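Local atomic coordinates of ribonuclease VapC (Caulobacter crescentus, PDB entry 5K8J), a protein that probably acts as the toxic half of a toxin-antitoxin pair, a magnesium-dependent PIN-domain ribonuclease that its partner VapB holds in complex. Residues Asp6-Ile11 and Thr111-Asp116; Leu13-Pro18 and Gly53-Arg58; Leu32-Ser37 and Arg96-Gln101. One frame throughout, in Å; residues are numbered along the deposited sequence.

Interaction 1 (Asp6-Ile11 and Thr111-Asp116); sequences DTNVAI and TFNADD
Asp-6 and Thr-111 lie side by side and point the same way, and the threonine hydroxyl OG1 gives its proton to OD2 of Asp-6 at 2.8 Å. The bond falls on the anti lone pair of OD2, the one turned away from the other carboxylate oxygen. Thr-111 OG1 is used twice, because it also accepts from the backbone N of Asn-113 at 2.9 Å in a nearly straight bond (168°), an ST turn. A threonine suits this place: its hydroxyl can donate to the acid and accept from its own loop at once. On the other oxygen, Asp-6 OD1 receives the backbone N of Thr-7 at 2.8 Å, from above the carboxylate plane, and the two bonds together restrain the carboxylate's rotation. Asp-6 is a predicted magnesium ligand, so Thr-111 would be a second-shell residue positioning it.

Asn-8 follows on the first turn of the helix. Its CG sits between the backbone N and the carbonyl carbon (chi1 45°), 3.5 Å from Phe-112 CD2. The two side chains slide past each other in opposite directions, amide and ring planes 43° apart; a compact flat amide can lie close against the ring. Val-9 comes next and sets CG2 4.0 Å above the centre of the Phe-112 ring, a CH-pi contact in which a short branched chain holds a methyl over the ring. Phenylalanine is large enough to meet both residues from the loop.

This contact joins the start of helix 7-15 to the loop leaving strand 108-111. Asp-6 directly follows the adjacent strand 3-5, at the carboxyl-terminal edge of the parallel sheet. Val-20 of helix 18-26 and Trp-128 pack on both Val-9 and Phe-112, and His-12 meets the phenylalanine ring edge-to-face.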
# COMPACT_ATOMS: atom_id res chain seq x y z
N ASP B 6 -15.72 -7.07 19.91
CA ASP B 6 -16.83 -6.52 19.13
C ASP B 6 -17.56 -5.45 19.95
O ASP B 6 -17.50 -5.42 21.18
CB ASP B 6 -17.80 -7.63 18.71
CG ASP B 6 -18.70 -7.24 17.51
OD1 ASP B 6 -18.56 -6.10 16.96
OD2 ASP B 6 -19.53 -8.11 17.13
N THR B 7 -18.27 -4.58 19.25
CA THR B 7 -18.93 -3.48 19.97
C THR B 7 -19.85 -3.97 21.08
O THR B 7 -19.90 -3.37 22.16
CB THR B 7 -19.71 -2.63 18.98
OG1 THR B 7 -18.79 -2.11 18.02
CG2 THR B 7 -20.43 -1.50 19.68
N ASN B 8 -20.63 -5.03 20.81
CA ASN B 8 -21.60 -5.52 21.79
C ASN B 8 -20.88 -5.90 23.07
O ASN B 8 -21.37 -5.64 24.17
CB ASN B 8 -22.35 -6.72 21.22
CG ASN B 8 -21.37 -7.75 20.51
OD1 ASN B 8 -20.21 -7.85 20.88
ND2 ASN B 8 -21.85 -8.47 19.50
N VAL B 9 -19.72 -6.55 22.94
CA VAL B 9 -18.93 -6.93 24.11
C VAL B 9 -18.51 -5.69 24.88
O VAL B 9 -18.60 -5.65 26.12
CB VAL B 9 -17.71 -7.77 23.68
CG1 VAL B 9 -16.83 -8.12 24.89
CG2 VAL B 9 -18.15 -9.06 22.98
N ALA B 10 -18.02 -4.67 24.17
CA ALA B 10 -17.61 -3.43 24.83
C ALA B 10 -18.78 -2.73 25.49
O ALA B 10 -18.62 -2.12 26.55
CB ALA B 10 -16.93 -2.51 23.83
N ILE B 11 -19.96 -2.75 24.86
CA ILE B 11 -21.16 -2.19 25.50
C ILE B 11 -21.45 -2.90 26.82
O ILE B 11 -21.79 -2.26 27.83
CB ILE B 11 -22.37 -2.26 24.54
CG1 ILE B 11 -22.24 -1.21 23.45
CG2 ILE B 11 -23.71 -2.04 25.31
CD1 ILE B 11 -23.24 -1.36 22.33
N THR B 111 -16.80 -11.96 19.86
CA THR B 111 -18.12 -11.46 19.50
C THR B 111 -19.23 -12.34 20.04
O THR B 111 -19.07 -13.55 20.26
CB THR B 111 -18.27 -11.33 17.97
OG1 THR B 111 -19.58 -10.83 17.65
CG2 THR B 111 -18.10 -12.64 17.29
N PHE B 112 -20.38 -11.71 20.31
CA PHE B 112 -21.60 -12.45 20.58
C PHE B 112 -22.33 -12.89 19.31
O PHE B 112 -23.32 -13.63 19.42
CB PHE B 112 -22.60 -11.59 21.35
CG PHE B 112 -22.12 -11.11 22.68
CD1 PHE B 112 -21.42 -11.92 23.54
CD2 PHE B 112 -22.45 -9.83 23.09
CE1 PHE B 112 -21.01 -11.44 24.78
CE2 PHE B 112 -22.04 -9.35 24.32
CZ PHE B 112 -21.32 -10.15 25.16
N ASN B 113 -21.92 -12.42 18.14
CA ASN B 113 -22.66 -12.67 16.92
C ASN B 113 -21.79 -13.38 15.90
O ASN B 113 -21.66 -12.89 14.77
CB ASN B 113 -23.14 -11.36 16.27
CG ASN B 113 -24.01 -10.53 17.18
OD1 ASN B 113 -24.76 -11.05 17.99
ND2 ASN B 113 -23.93 -9.20 17.01
N ALA B 114 -21.19 -14.52 16.26
CA ALA B 114 -20.20 -15.14 15.39
C ALA B 114 -20.77 -15.51 14.02
O ALA B 114 -20.05 -15.47 13.01
CB ALA B 114 -19.61 -16.37 16.06
N ASP B 115 -22.06 -15.83 13.96
CA ASP B 115 -22.64 -16.28 12.69
C ASP B 115 -22.57 -15.20 11.62
O ASP B 115 -22.53 -15.53 10.43
CB ASP B 115 -24.08 -16.72 12.90
CG ASP B 115 -24.17 -18.09 13.54
OD1 ASP B 115 -23.17 -18.85 13.47
OD2 ASP B 115 -25.23 -18.41 14.11
N ASP B 116 -22.55 -13.91 12.00
CA ASP B 116 -22.47 -12.84 11.02
C ASP B 116 -21.05 -12.63 10.47
O ASP B 116 -20.84 -11.73 9.66
CB ASP B 116 -22.96 -11.52 11.60
CG ASP B 116 -24.48 -11.40 11.57
OD1 ASP B 116 -25.12 -12.13 10.77
OD2 ASP B 116 -25.04 -10.59 12.34

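Interaction 2 (Leu13-Pro18 and Gly53-Arg58); sequences LRDGDP and GLRRSR
Asp-15 OD1 is gripped by two arginines, Arg-14 NE at 2.8 Å and Arg-55 NE at 3.2 Å, which reach it from opposite faces of the carboxylate plane. Arg-14 holds the acid side-on: while NE takes OD1, its NH2 bonds OD2 at 2.9 Å on the syn side, and both oxygens lie close to the guanidinium plane. Its chain first runs with CG anti to the backbone N (chi1 -176°) and then bends at chi3, which turns NE back toward its neighbour in sequence. A short carboxylate next to Arg-14 can take both of its nitrogens and still meet Arg-55. The latter arrives with an extended chain, and its CD lies over one face of the Arg-14 guanidinium, offset toward the rim. The two positive groups are only 3.6 Å apart at Arg-14 NH2 and Arg-55 NE, a repulsion that the shared aspartate should offset. Further acids help: Glu-48 pairs with Arg-55, and Glu-72 of the neighbouring VapB chain with Arg-14.

Arg-58 serves the end of the first helix. Its NE donates to the carbonyl O of Arg-14 at 2.7 Å, almost straight (166°), and NH2 adds a weak bond to Leu-13 O. Arginine suits this place because it can bring several N-H groups to carbonyls of a last helical turn. Gly-16 closes a Schellman motif there with a positive phi (90°) that glycine, lacking a side chain, adopts readily, and its CA approaches Arg-58 NH2 to 3.3 Å.

The contact binds the carboxyl-terminal end of helix 7-15 to helix 49-65. VapB runs alongside, its Leu-62 and Pro-66 carbonyls taking Arg-58 NH1, while Leu-41 and Val-45 of helix 35-45 pack on Arg-14 and Arg-55 respectively.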
# COMPACT_ATOMS: atom_id res chain seq x y z
N LEU B 13 -19.40 -4.37 28.75
CA LEU B 13 -18.39 -3.89 29.69
C LEU B 13 -18.76 -2.50 30.23
O LEU B 13 -18.86 -2.30 31.44
CB LEU B 13 -17.02 -3.91 28.99
CG LEU B 13 -15.72 -3.73 29.75
CD1 LEU B 13 -15.65 -4.70 30.94
CD2 LEU B 13 -14.56 -3.97 28.81
N ARG B 14 -19.08 -1.57 29.33
CA ARG B 14 -19.46 -0.21 29.75
C ARG B 14 -20.67 -0.23 30.69
O ARG B 14 -20.73 0.55 31.65
CB ARG B 14 -19.77 0.65 28.53
CG ARG B 14 -20.08 2.13 28.91
CD ARG B 14 -20.88 2.92 27.83
NE ARG B 14 -22.18 2.30 27.60
CZ ARG B 14 -22.84 2.32 26.44
NH1 ARG B 14 -22.37 2.97 25.39
NH2 ARG B 14 -24.00 1.68 26.34
N ASP B 15 -21.66 -1.06 30.39
CA ASP B 15 -22.89 -1.05 31.16
C ASP B 15 -22.91 -2.04 32.31
O ASP B 15 -23.92 -2.12 33.02
CB ASP B 15 -24.07 -1.26 30.22
CG ASP B 15 -24.31 -0.07 29.33
OD1 ASP B 15 -23.70 1.00 29.61
OD2 ASP B 15 -25.06 -0.18 28.35
N GLY B 16 -21.80 -2.73 32.57
CA GLY B 16 -21.63 -3.42 33.84
C GLY B 16 -22.13 -4.84 33.89
O GLY B 16 -22.56 -5.31 34.95
N ASP B 17 -22.12 -5.53 32.77
CA ASP B 17 -22.53 -6.93 32.71
C ASP B 17 -21.48 -7.80 33.38
O ASP B 17 -20.35 -7.90 32.88
CB ASP B 17 -22.71 -7.34 31.25
CG ASP B 17 -23.06 -8.80 31.08
OD1 ASP B 17 -22.97 -9.58 32.06
OD2 ASP B 17 -23.43 -9.17 29.94
N PRO B 18 -21.80 -8.49 34.47
CA PRO B 18 -20.77 -9.25 35.19
C PRO B 18 -20.25 -10.45 34.42
O PRO B 18 -19.09 -10.83 34.61
CB PRO B 18 -21.49 -9.68 36.48
CG PRO B 18 -22.95 -9.64 36.12
CD PRO B 18 -23.12 -8.54 35.14
N GLY B 53 -24.84 9.83 32.81
CA GLY B 53 -23.77 10.11 33.75
C GLY B 53 -22.91 8.87 34.00
O GLY B 53 -21.69 8.92 33.90
N LEU B 54 -23.56 7.74 34.26
CA LEU B 54 -22.78 6.53 34.54
C LEU B 54 -22.14 5.98 33.28
O LEU B 54 -21.00 5.49 33.31
CB LEU B 54 -23.65 5.46 35.20
CG LEU B 54 -23.95 5.77 36.66
CD1 LEU B 54 -24.92 4.75 37.15
CD2 LEU B 54 -22.66 5.72 37.49
N ARG B 55 -22.83 6.07 32.14
CA ARG B 55 -22.22 5.57 30.91
C ARG B 55 -21.01 6.41 30.52
O ARG B 55 -20.00 5.88 30.05
CB ARG B 55 -23.26 5.55 29.79
CG ARG B 55 -24.28 4.43 29.98
CD ARG B 55 -25.28 4.32 28.84
NE ARG B 55 -26.01 3.05 28.98
CZ ARG B 55 -27.29 2.85 28.67
NH1 ARG B 55 -28.04 3.82 28.20
NH2 ARG B 55 -27.81 1.63 28.84
N ARG B 56 -21.08 7.72 30.72
CA ARG B 56 -19.95 8.59 30.42
C ARG B 56 -18.74 8.23 31.28
O ARG B 56 -17.62 8.11 30.76
CB ARG B 56 -20.36 10.05 30.67
CG ARG B 56 -19.27 11.10 30.44
CD ARG B 56 -19.04 11.34 28.97
NE ARG B 56 -18.08 10.39 28.42
CZ ARG B 56 -17.98 10.06 27.15
NH1 ARG B 56 -18.83 10.53 26.24
NH2 ARG B 56 -17.05 9.20 26.78
N SER B 57 -18.94 8.15 32.60
CA SER B 57 -17.82 7.92 33.50
C SER B 57 -17.19 6.56 33.26
O SER B 57 -15.96 6.43 33.29
CB SER B 57 -18.26 8.06 34.97
OG SER B 57 -19.28 7.14 35.32
N ARG B 58 -18.01 5.53 33.03
CA ARG B 58 -17.48 4.18 32.82
C ARG B 58 -16.81 4.06 31.46
O ARG B 58 -15.76 3.43 31.33
CB ARG B 58 -18.61 3.15 32.99
CG ARG B 58 -19.15 3.16 34.45
CD ARG B 58 -20.40 2.32 34.64
NE ARG B 58 -20.08 0.96 34.27
CZ ARG B 58 -19.63 0.03 35.10
NH1 ARG B 58 -19.50 0.25 36.40
NH2 ARG B 58 -19.32 -1.15 34.60

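Interaction 3 (Leu32-Ser37 and Arg96-Gln101); sequences LLSIIS and RMIAAQ
Ile-98 forks at CB toward the strand-to-helix turn at Ser-34. The CG2 branch reaches Ser-34 CB at 4.0 Å. The other branch leaves beside the backbone N (chi1 -58°), and its CG1 lies 3.9 Å from Ser-34 OG and 4.2 Å from Ile-36 CB. At the tip, CD1 comes within 3.6 Å of Ser-37 OG, a hydroxyl that also hydrogen-bonds Thr-7 OG1. A branched aliphatic fits here, since each limb fills a different part of the surface around the helix start.

One turn further on, Gln-101 supplies the polar link. Ser-34 OG donates to its OE1 in a short bond of 2.5 Å, lying in the carbonyl plane on a lone pair. The same OG accepts from Ile-36 N at 2.9 Å, the N-cap bond of helix 35-45. Gln-101 NE2 makes weak bonds to the carbonyls of Leu-69 and Asp-70. Ile-36 CD1 meets CE of Met-97, present as selenomethionine, at 3.8 Å, the side chains crossing at about a right angle; both residues also pack against the second subunit.

Chemically, then, the buried Ser-34 hydroxyl is satisfied both as donor and as acceptor: glutamine supplies the matching carbonyl, and the surrounding aliphatic groups would strengthen these hydrogen bonds by excluding water.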
# COMPACT_ATOMS: atom_id res chain seq x y z
N LEU B 32 -7.90 -4.93 22.50
CA LEU B 32 -7.92 -3.77 21.62
C LEU B 32 -9.35 -3.36 21.35
O LEU B 32 -10.23 -4.21 21.24
CB LEU B 32 -7.22 -4.07 20.29
CG LEU B 32 -5.88 -4.80 20.35
CD1 LEU B 32 -5.34 -5.03 18.94
CD2 LEU B 32 -4.86 -4.03 21.18
N LEU B 33 -9.58 -2.06 21.24
CA LEU B 33 -10.88 -1.51 20.92
C LEU B 33 -10.80 -0.80 19.57
O LEU B 33 -9.92 0.05 19.37
CB LEU B 33 -11.30 -0.50 22.00
CG LEU B 33 -12.75 -0.03 21.93
CD1 LEU B 33 -13.71 -1.16 22.23
CD2 LEU B 33 -12.93 1.09 22.94
N SER B 34 -11.76 -1.08 18.68
CA SER B 34 -11.85 -0.34 17.42
C SER B 34 -12.40 1.07 17.64
O SER B 34 -13.32 1.27 18.43
CB SER B 34 -12.79 -1.08 16.48
OG SER B 34 -13.12 -0.24 15.40
N ILE B 35 -11.84 2.05 16.92
CA ILE B 35 -12.38 3.41 16.93
C ILE B 35 -13.83 3.41 16.47
O ILE B 35 -14.61 4.29 16.86
CB ILE B 35 -11.50 4.32 16.06
CG1 ILE B 35 -11.82 5.81 16.30
CG2 ILE B 35 -11.67 4.01 14.57
CD1 ILE B 35 -11.22 6.34 17.53
N ILE B 36 -14.22 2.47 15.62
CA ILE B 36 -15.60 2.38 15.18
C ILE B 36 -16.49 2.00 16.36
O ILE B 36 -17.56 2.59 16.57
CB ILE B 36 -15.76 1.38 14.01
CG1 ILE B 36 -14.82 1.73 12.85
CG2 ILE B 36 -17.20 1.35 13.56
CD1 ILE B 36 -14.91 3.18 12.34
N SER B 37 -16.05 1.05 17.19
CA SER B 37 -16.76 0.78 18.43
C SER B 37 -16.80 2.00 19.34
O SER B 37 -17.82 2.25 20.01
CB SER B 37 -16.11 -0.39 19.18
OG SER B 37 -16.06 -1.57 18.41
N ARG B 96 -17.96 -5.83 9.33
CA ARG B 96 -16.82 -6.14 8.48
C ARG B 96 -15.68 -5.11 8.62
O ARG B 96 -14.50 -5.46 8.47
CB ARG B 96 -17.32 -6.26 7.05
CG ARG B 96 -18.14 -7.51 6.82
CD ARG B 96 -18.90 -7.42 5.52
NE ARG B 96 -19.52 -8.70 5.21
CZ ARG B 96 -20.04 -8.99 4.02
NH1 ARG B 96 -19.99 -8.09 3.07
NH2 ARG B 96 -20.58 -10.19 3.76
N MSE B 97 -15.99 -3.85 8.94
CA MSE B 97 -14.96 -2.86 9.22
C MSE B 97 -14.15 -3.27 10.45
O MSE B 97 -12.93 -3.20 10.43
CB MSE B 97 -15.58 -1.47 9.43
CG MSE B 97 -16.09 -0.84 8.14
SE MSE B 97 -16.91 0.91 8.53
CE MSE B 97 -15.35 1.89 8.83
N ILE B 98 -14.85 -3.66 11.52
CA ILE B 98 -14.12 -4.03 12.73
C ILE B 98 -13.34 -5.32 12.51
O ILE B 98 -12.17 -5.45 12.91
CB ILE B 98 -15.09 -4.12 13.92
CG1 ILE B 98 -15.81 -2.77 14.10
CG2 ILE B 98 -14.29 -4.50 15.18
CD1 ILE B 98 -16.86 -2.76 15.16
N ALA B 99 -13.95 -6.30 11.85
CA ALA B 99 -13.22 -7.52 11.51
C ALA B 99 -12.00 -7.23 10.65
O ALA B 99 -10.95 -7.86 10.81
CB ALA B 99 -14.15 -8.50 10.80
N ALA B 100 -12.12 -6.27 9.72
CA ALA B 100 -10.99 -5.88 8.88
C ALA B 100 -9.82 -5.35 9.71
O ALA B 100 -8.65 -5.58 9.39
CB ALA B 100 -11.45 -4.82 7.87
N GLN B 101 -10.12 -4.64 10.79
CA GLN B 101 -9.05 -4.15 11.64
C GLN B 101 -8.38 -5.29 12.38
O GLN B 101 -7.17 -5.29 12.56
CB GLN B 101 -9.63 -3.16 12.64
CG GLN B 101 -10.16 -1.91 11.98
CD GLN B 101 -10.78 -0.99 12.99
OE1 GLN B 101 -11.91 -1.19 13.37
NE2 GLN B 101 -10.04 0.03 13.42

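Overall arrangement
All three contacts belong to one PIN domain built on a parallel sheet. Along the chain, the segments of interaction 1 enclose both others, while those of interactions 2 and 3 alternate. Interactions 1 and 2 share helix 7-15, one at its start and the other at its end, with centres about 17 Å apart. Interactions 1 and 3, about 11 Å between centres, touch through Thr-7 and Ser-37 and where Ile-98 packs on Asp-6. These two lie beside the predicted magnesium site, with Asp-6 in one and Asp-95 just before a segment of the other. Interaction 2, its centre about 20 Å from that of interaction 3, bonds extensively to VapB, whose chains also reach the other two.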